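PDB 1R9D: glycerol dehydratase from Clostridium butyricum, which probably dehydrates glycerol to 3-hydroxypropionaldehyde without coenzyme B12, using glycyl-radical chemistry as in relatives of pyruvate formate lyase. Local coordinates for residues 387-392 / 403-408; 57-62 / 271-276. All blocks are in the same frame, centred on the assembly; numbering follows the deposited sequence.

From the N terminus, contact 2 comes first: 208 residues, more than half of them helical, separate 57-62, at the end of helix 47-61, from the segment of helix 260-277 that packs on it, so 57-62 / 271-276 closes a long loop and ties two helices far apart in sequence. Contact 1, at 387-392 / 403-408, opens only after that loop has closed and shuts a short one of ten residues, seating helix 386-397 on strand 404-407 within one beta-alpha-beta unit. The two loops follow in series, neither enclosing nor crossing the other. Their centres lie 35 Å apart and their nearest atoms about 15 Å: contact 2 belongs to a helical region, contact 1 to the helix-covered face of a mixed sheet.

Contact 1 (387-392 / 403-408); sequences EFLLRA and PAYYND
Tyr405 reaches from strand 404-407 to helix 386-397 and brings the outer end of its phenol against Ala392, whose methyl CB stands 3.8 Å from Tyr405 CE2. The same methyl lies 3.7 Å from Tyr405 OH, so it meets the outer end of the phenol and approaches the ring at a slant. One turn back on the helix, Leu389 brings a single branch into play: its CD1 sits 4.0 Å from Tyr405 CE2, with the two side chains crossing at about a right angle. With chi1 at 180°, Leu389 turns its CG away from the backbone N, and the methyl end comes closer to the strand than the first bond of the side chain would suggest.

Pro403, which follows a cis peptide bond, fills in beneath the phenol end. Its CG lies 4.2 Å from Ala392 CB, and its CD comes within 3.6 Å of Ala392 O. Tyr405 OH lies 3.2 Å from Ala392 O and is hydrogen-bonded to Thr396 OG1, one turn further along the helix.

The helix and strand are successive elements of the beta-alpha-beta unit made by strand 375-380, helix 386-397 and strand 404-407. Helix 712-728 covers more of the same two side chains, with Ile723 and Phe727 against Tyr405 and with Ser720 and Arg724 against Leu389. Between the two segments the chemistry is thus chiefly apolar, while the bond to Thr396 satisfies the buried hydroxyl and probably limits how far the phenol can shift against the helix.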
loop_
_atom_site.group_PDB
_atom_site.type_symbol
_atom_site.label_atom_id
_atom_site.label_comp_id
_atom_site.label_asym_id
_atom_site.label_seq_id
_atom_site.Cartn_x
_atom_site.Cartn_y
_atom_site.Cartn_z
ATOM N N GLU A 387 -5.313 -33.004 42.862
ATOM C CA GLU A 387 -6.450 -33.633 42.200
ATOM C C GLU A 387 -6.534 -33.271 40.719
ATOM O O GLU A 387 -7.005 -34.068 39.906
ATOM C CB GLU A 387 -7.755 -33.240 42.900
ATOM C CG GLU A 387 -8.003 -31.743 42.946
ATOM C CD GLU A 387 -7.555 -31.099 44.249
ATOM O OE1 GLU A 387 -6.503 -31.500 44.803
ATOM O OE2 GLU A 387 -8.264 -30.173 44.708
ATOM N N PHE A 388 -6.079 -32.070 40.366
ATOM C CA PHE A 388 -6.118 -31.627 38.977
ATOM C C PHE A 388 -5.090 -32.390 38.143
ATOM O O PHE A 388 -5.406 -32.918 37.081
ATOM C CB PHE A 388 -5.850 -30.119 38.887
ATOM C CG PHE A 388 -5.891 -29.576 37.481
ATOM C CD1 PHE A 388 -7.080 -29.571 36.756
ATOM C CD2 PHE A 388 -4.741 -29.066 36.884
ATOM C CE1 PHE A 388 -7.123 -29.064 35.454
ATOM C CE2 PHE A 388 -4.772 -28.556 35.585
ATOM C CZ PHE A 388 -5.966 -28.555 34.868
ATOM N N LEU A 389 -3.854 -32.442 38.630
ATOM C CA LEU A 389 -2.804 -33.152 37.923
ATOM C C LEU A 389 -3.156 -34.636 37.802
ATOM O O LEU A 389 -2.901 -35.257 36.773
ATOM C CB LEU A 389 -1.460 -32.981 38.649
ATOM C CG LEU A 389 -0.260 -33.691 38.013
ATOM C CD1 LEU A 389 -0.144 -33.318 36.543
ATOM C CD2 LEU A 389 1.008 -33.312 38.763
ATOM N N LEU A 390 -3.747 -35.205 38.850
ATOM C CA LEU A 390 -4.117 -36.616 38.812
ATOM C C LEU A 390 -5.230 -36.865 37.801
ATOM O O LEU A 390 -5.239 -37.890 37.119
ATOM C CB LEU A 390 -4.538 -37.095 40.203
ATOM C CG LEU A 390 -3.369 -37.259 41.184
ATOM C CD1 LEU A 390 -3.889 -37.619 42.570
ATOM C CD2 LEU A 390 -2.423 -38.346 40.665
ATOM N N ARG A 391 -6.162 -35.925 37.693
ATOM C CA ARG A 391 -7.251 -36.073 36.736
ATOM C C ARG A 391 -6.681 -36.004 35.325
ATOM O O ARG A 391 -7.125 -36.721 34.432
ATOM C CB ARG A 391 -8.298 -34.973 36.932
ATOM C CG ARG A 391 -9.577 -35.187 36.124
ATOM C CD ARG A 391 -10.266 -36.493 36.518
ATOM N NE ARG A 391 -11.610 -36.598 35.951
ATOM C CZ ARG A 391 -12.389 -37.671 36.065
ATOM N NH1 ARG A 391 -11.959 -38.742 36.724
ATOM N NH2 ARG A 391 -13.606 -37.669 35.536
ATOM N N ALA A 392 -5.695 -35.134 35.119
ATOM C CA ALA A 392 -5.072 -35.018 33.806
ATOM C C ALA A 392 -4.377 -36.343 33.494
ATOM O O ALA A 392 -4.420 -36.831 32.361
ATOM C CB ALA A 392 -4.066 -33.867 33.793
ATOM N N PRO A 403 -3.697 -35.068 27.859
ATOM C CA PRO A 403 -3.579 -33.705 27.337
ATOM C C PRO A 403 -2.100 -33.357 27.209
ATOM O O PRO A 403 -1.243 -34.097 27.691
ATOM C CB PRO A 403 -4.244 -32.877 28.420
ATOM C CG PRO A 403 -3.734 -33.559 29.666
ATOM C CD PRO A 403 -3.886 -35.044 29.322
ATOM N N ALA A 404 -1.801 -32.244 26.548
ATOM C CA ALA A 404 -0.419 -31.795 26.441
ATOM C C ALA A 404 -0.209 -31.015 27.741
ATOM O O ALA A 404 -1.128 -30.333 28.195
ATOM C CB ALA A 404 -0.251 -30.883 25.232
ATOM N N TYR A 405 0.976 -31.133 28.347
ATOM C CA TYR A 405 1.281 -30.440 29.603
ATOM C C TYR A 405 2.241 -29.285 29.357
ATOM O O TYR A 405 3.221 -29.443 28.631
ATOM C CB TYR A 405 1.916 -31.404 30.621
ATOM C CG TYR A 405 1.034 -32.574 31.013
ATOM C CD1 TYR A 405 0.879 -33.672 30.169
ATOM C CD2 TYR A 405 0.340 -32.572 32.219
ATOM C CE1 TYR A 405 0.051 -34.743 30.519
ATOM C CE2 TYR A 405 -0.494 -33.638 32.579
ATOM C CZ TYR A 405 -0.630 -34.716 31.723
ATOM O OH TYR A 405 -1.445 -35.771 32.075
ATOM N N TYR A 406 1.953 -28.132 29.962
ATOM C CA TYR A 406 2.788 -26.939 29.803
ATOM C C TYR A 406 3.241 -26.384 31.138
ATOM O O TYR A 406 2.462 -26.308 32.088
ATOM C CB TYR A 406 2.033 -25.868 29.012
ATOM C CG TYR A 406 1.693 -26.337 27.624
ATOM C CD1 TYR A 406 0.525 -27.060 27.379
ATOM C CD2 TYR A 406 2.570 -26.120 26.569
ATOM C CE1 TYR A 406 0.247 -27.559 26.112
ATOM C CE2 TYR A 406 2.302 -26.613 25.296
ATOM C CZ TYR A 406 1.138 -27.334 25.079
ATOM O OH TYR A 406 0.874 -27.835 23.828
ATOM N N ASN A 407 4.505 -25.965 31.186
ATOM C CA ASN A 407 5.129 -25.467 32.411
ATOM C C ASN A 407 5.102 -23.953 32.635
ATOM O O ASN A 407 5.869 -23.219 32.032
ATOM C CB ASN A 407 6.577 -25.976 32.440
ATOM C CG ASN A 407 7.273 -25.706 33.755
ATOM O OD1 ASN A 407 6.637 -25.354 34.746
ATOM N ND2 ASN A 407 8.590 -25.896 33.775
ATOM N N ASP A 408 4.212 -23.504 33.516
ATOM C CA ASP A 408 4.082 -22.086 33.866
ATOM C C ASP A 408 5.408 -21.507 34.358
ATOM O O ASP A 408 5.746 -20.358 34.069
ATOM C CB ASP A 408 3.086 -21.918 35.012
ATOM C CG ASP A 408 1.642 -21.852 34.554
ATOM O OD1 ASP A 408 1.324 -22.308 33.437
ATOM O OD2 ASP A 408 0.820 -21.344 35.350
#

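Contact 2 (57-62 / 271-276); sequences HILENI and HAIINI
The last turn of helix 47-61 faces the C-terminal part of helix 260-277, with the axes of their short segments 11.5 Å apart and their N-to-C directions 121° from each other. At Leu59 and Ile276 the backbones come nearest, their CA atoms 8.2 Å apart, and side chains fill the gap.

Ile276 carries most of the contact from its side. Its branch methyl CG2 meets Ile58 CG2 at 3.6 Å, the two side chains running antiparallel alongside one another. Both CG2 methyls point away from their own backbone N, which lets them meet between the helices. The longer arm of Ile276 ends in CD1, 3.8 Å from Leu59 CD2. Leu59 forks between two residues of the facing helix: CD2 takes Ile276, while CD1 lies 4.1 Å from Ile273 CG2, where the side chains cross at about a right angle. Ile276 and Ile273, one turn apart, therefore receive one branch each.

No hydrogen bond joins the two segments; the two asparagine amides each turn back on their own helix. Asn61 ND2 donates to His57 O at 2.9 Å, lying in the carbonyl plane on a lone pair, and Asn275 ND2 reaches His271 O from above that carbonyl's plane. Around the apolar patch, helix 197-230 sets Ala214 and Tyr218 against Leu59 and Ala215 against Ile273, and its Arg221 binds Leu59 O and Ile62 O, while Arg31 binds Ile276 O. The contact joins two helices of the part assigned to the pyruvate formate lyase-like family, whose fold surrounds a central beta/alpha barrel with helices, and is consistent with a place in that surrounding layer.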
loop_
_atom_site.group_PDB
_atom_site.type_symbol
_atom_site.label_atom_id
_atom_site.label_comp_id
_atom_site.label_asym_id
_atom_site.label_seq_id
_atom_site.Cartn_x
_atom_site.Cartn_y
_atom_site.Cartn_z
ATOM N N HIS A 57 -20.282 -10.510 1.478
ATOM C CA HIS A 57 -20.876 -11.255 0.368
ATOM C C HIS A 57 -20.870 -12.762 0.622
ATOM O O HIS A 57 -21.802 -13.477 0.240
ATOM C CB HIS A 57 -20.124 -10.952 -0.927
ATOM C CG HIS A 57 -20.840 -11.406 -2.160
ATOM N ND1 HIS A 57 -22.102 -10.959 -2.492
ATOM C CD2 HIS A 57 -20.468 -12.252 -3.149
ATOM C CE1 HIS A 57 -22.475 -11.510 -3.634
ATOM N NE2 HIS A 57 -21.502 -12.297 -4.054
ATOM N N ILE A 58 -19.807 -13.244 1.259
ATOM C CA ILE A 58 -19.694 -14.662 1.577
ATOM C C ILE A 58 -20.723 -15.045 2.641
ATOM O O ILE A 58 -21.505 -15.982 2.457
ATOM C CB ILE A 58 -18.277 -14.995 2.104
ATOM C CG1 ILE A 58 -17.257 -14.839 0.977
ATOM C CG2 ILE A 58 -18.249 -16.398 2.685
ATOM C CD1 ILE A 58 -15.813 -14.930 1.435
ATOM N N LEU A 59 -20.732 -14.308 3.748
ATOM C CA LEU A 59 -21.653 -14.591 4.842
ATOM C C LEU A 59 -23.129 -14.494 4.471
ATOM O O LEU A 59 -23.961 -15.194 5.050
ATOM C CB LEU A 59 -21.369 -13.668 6.027
ATOM C CG LEU A 59 -20.055 -13.925 6.772
ATOM C CD1 LEU A 59 -19.957 -12.998 7.967
ATOM C CD2 LEU A 59 -20.000 -15.371 7.227
ATOM N N GLU A 60 -23.459 -13.632 3.516
ATOM C CA GLU A 60 -24.852 -13.482 3.112
ATOM C C GLU A 60 -25.315 -14.562 2.139
ATOM O O GLU A 60 -26.506 -14.863 2.077
ATOM C CB GLU A 60 -25.084 -12.104 2.472
ATOM C CG GLU A 60 -24.802 -10.921 3.391
ATOM C CD GLU A 60 -25.033 -9.576 2.715
ATOM O OE1 GLU A 60 -24.641 -9.419 1.537
ATOM O OE2 GLU A 60 -25.594 -8.670 3.366
ATOM N N ASN A 61 -24.384 -15.167 1.407
ATOM C CA ASN A 61 -24.751 -16.163 0.401
ATOM C C ASN A 61 -24.208 -17.588 0.519
ATOM O O ASN A 61 -24.625 -18.469 -0.234
ATOM C CB ASN A 61 -24.393 -15.609 -0.976
ATOM C CG ASN A 61 -25.092 -14.293 -1.265
ATOM O OD1 ASN A 61 -26.291 -14.267 -1.536
ATOM N ND2 ASN A 61 -24.348 -13.193 -1.188
ATOM N N ILE A 62 -23.284 -17.822 1.443
ATOM C CA ILE A 62 -22.712 -19.159 1.611
ATOM C C ILE A 62 -23.789 -20.119 2.132
ATOM O O ILE A 62 -24.608 -19.749 2.970
ATOM C CB ILE A 62 -21.527 -19.130 2.617
ATOM C CG1 ILE A 62 -20.751 -20.452 2.579
ATOM C CG2 ILE A 62 -22.044 -18.872 4.013
ATOM C CD1 ILE A 62 -19.852 -20.620 1.366
ATOM N N HIS A 271 -15.783 -18.258 16.621
ATOM C CA HIS A 271 -14.767 -19.180 16.116
ATOM C C HIS A 271 -15.009 -19.553 14.657
ATOM O O HIS A 271 -14.096 -19.520 13.832
ATOM C CB HIS A 271 -14.743 -20.448 16.975
ATOM C CG HIS A 271 -13.539 -21.309 16.749
ATOM N ND1 HIS A 271 -12.319 -21.054 17.342
ATOM C CD2 HIS A 271 -13.361 -22.410 15.980
ATOM C CE1 HIS A 271 -11.443 -21.962 16.948
ATOM N NE2 HIS A 271 -12.050 -22.797 16.122
ATOM N N ALA A 272 -16.247 -19.900 14.330
ATOM C CA ALA A 272 -16.582 -20.291 12.967
ATOM C C ALA A 272 -16.331 -19.200 11.929
ATOM O O ALA A 272 -15.713 -19.453 10.898
ATOM C CB ALA A 272 -18.046 -20.752 12.900
ATOM N N ILE A 273 -16.803 -17.987 12.197
ATOM C CA ILE A 273 -16.635 -16.897 11.247
ATOM C C ILE A 273 -15.164 -16.552 11.003
ATOM O O ILE A 273 -14.795 -16.145 9.906
ATOM C CB ILE A 273 -17.438 -15.653 11.695
ATOM C CG1 ILE A 273 -18.925 -16.025 11.793
ATOM C CG2 ILE A 273 -17.252 -14.520 10.693
ATOM C CD1 ILE A 273 -19.800 -14.969 12.421
ATOM N N ILE A 274 -14.319 -16.726 12.014
ATOM C CA ILE A 274 -12.896 -16.458 11.826
ATOM C C ILE A 274 -12.393 -17.371 10.707
ATOM O O ILE A 274 -11.628 -16.949 9.834
ATOM C CB ILE A 274 -12.086 -16.752 13.110
ATOM C CG1 ILE A 274 -12.382 -15.687 14.168
ATOM C CG2 ILE A 274 -10.598 -16.788 12.791
ATOM C CD1 ILE A 274 -11.703 -15.922 15.501
ATOM N N ASN A 275 -12.856 -18.620 10.741
ATOM C CA ASN A 275 -12.486 -19.645 9.770
ATOM C C ASN A 275 -13.110 -19.468 8.384
ATOM O O ASN A 275 -12.815 -20.230 7.459
ATOM C CB ASN A 275 -12.840 -21.027 10.336
ATOM C CG ASN A 275 -11.833 -21.511 11.369
ATOM O OD1 ASN A 275 -10.821 -22.111 11.019
ATOM N ND2 ASN A 275 -12.100 -21.236 12.642
ATOM N N ILE A 276 -13.984 -18.475 8.245
ATOM C CA ILE A 276 -14.608 -18.184 6.957
ATOM C C ILE A 276 -13.832 -17.027 6.321
ATOM O O ILE A 276 -13.613 -16.994 5.115
ATOM C CB ILE A 276 -16.096 -17.793 7.122
ATOM C CG1 ILE A 276 -16.876 -18.979 7.696
ATOM C CG2 ILE A 276 -16.679 -17.373 5.774
ATOM C CD1 ILE A 276 -18.360 -18.709 7.905
#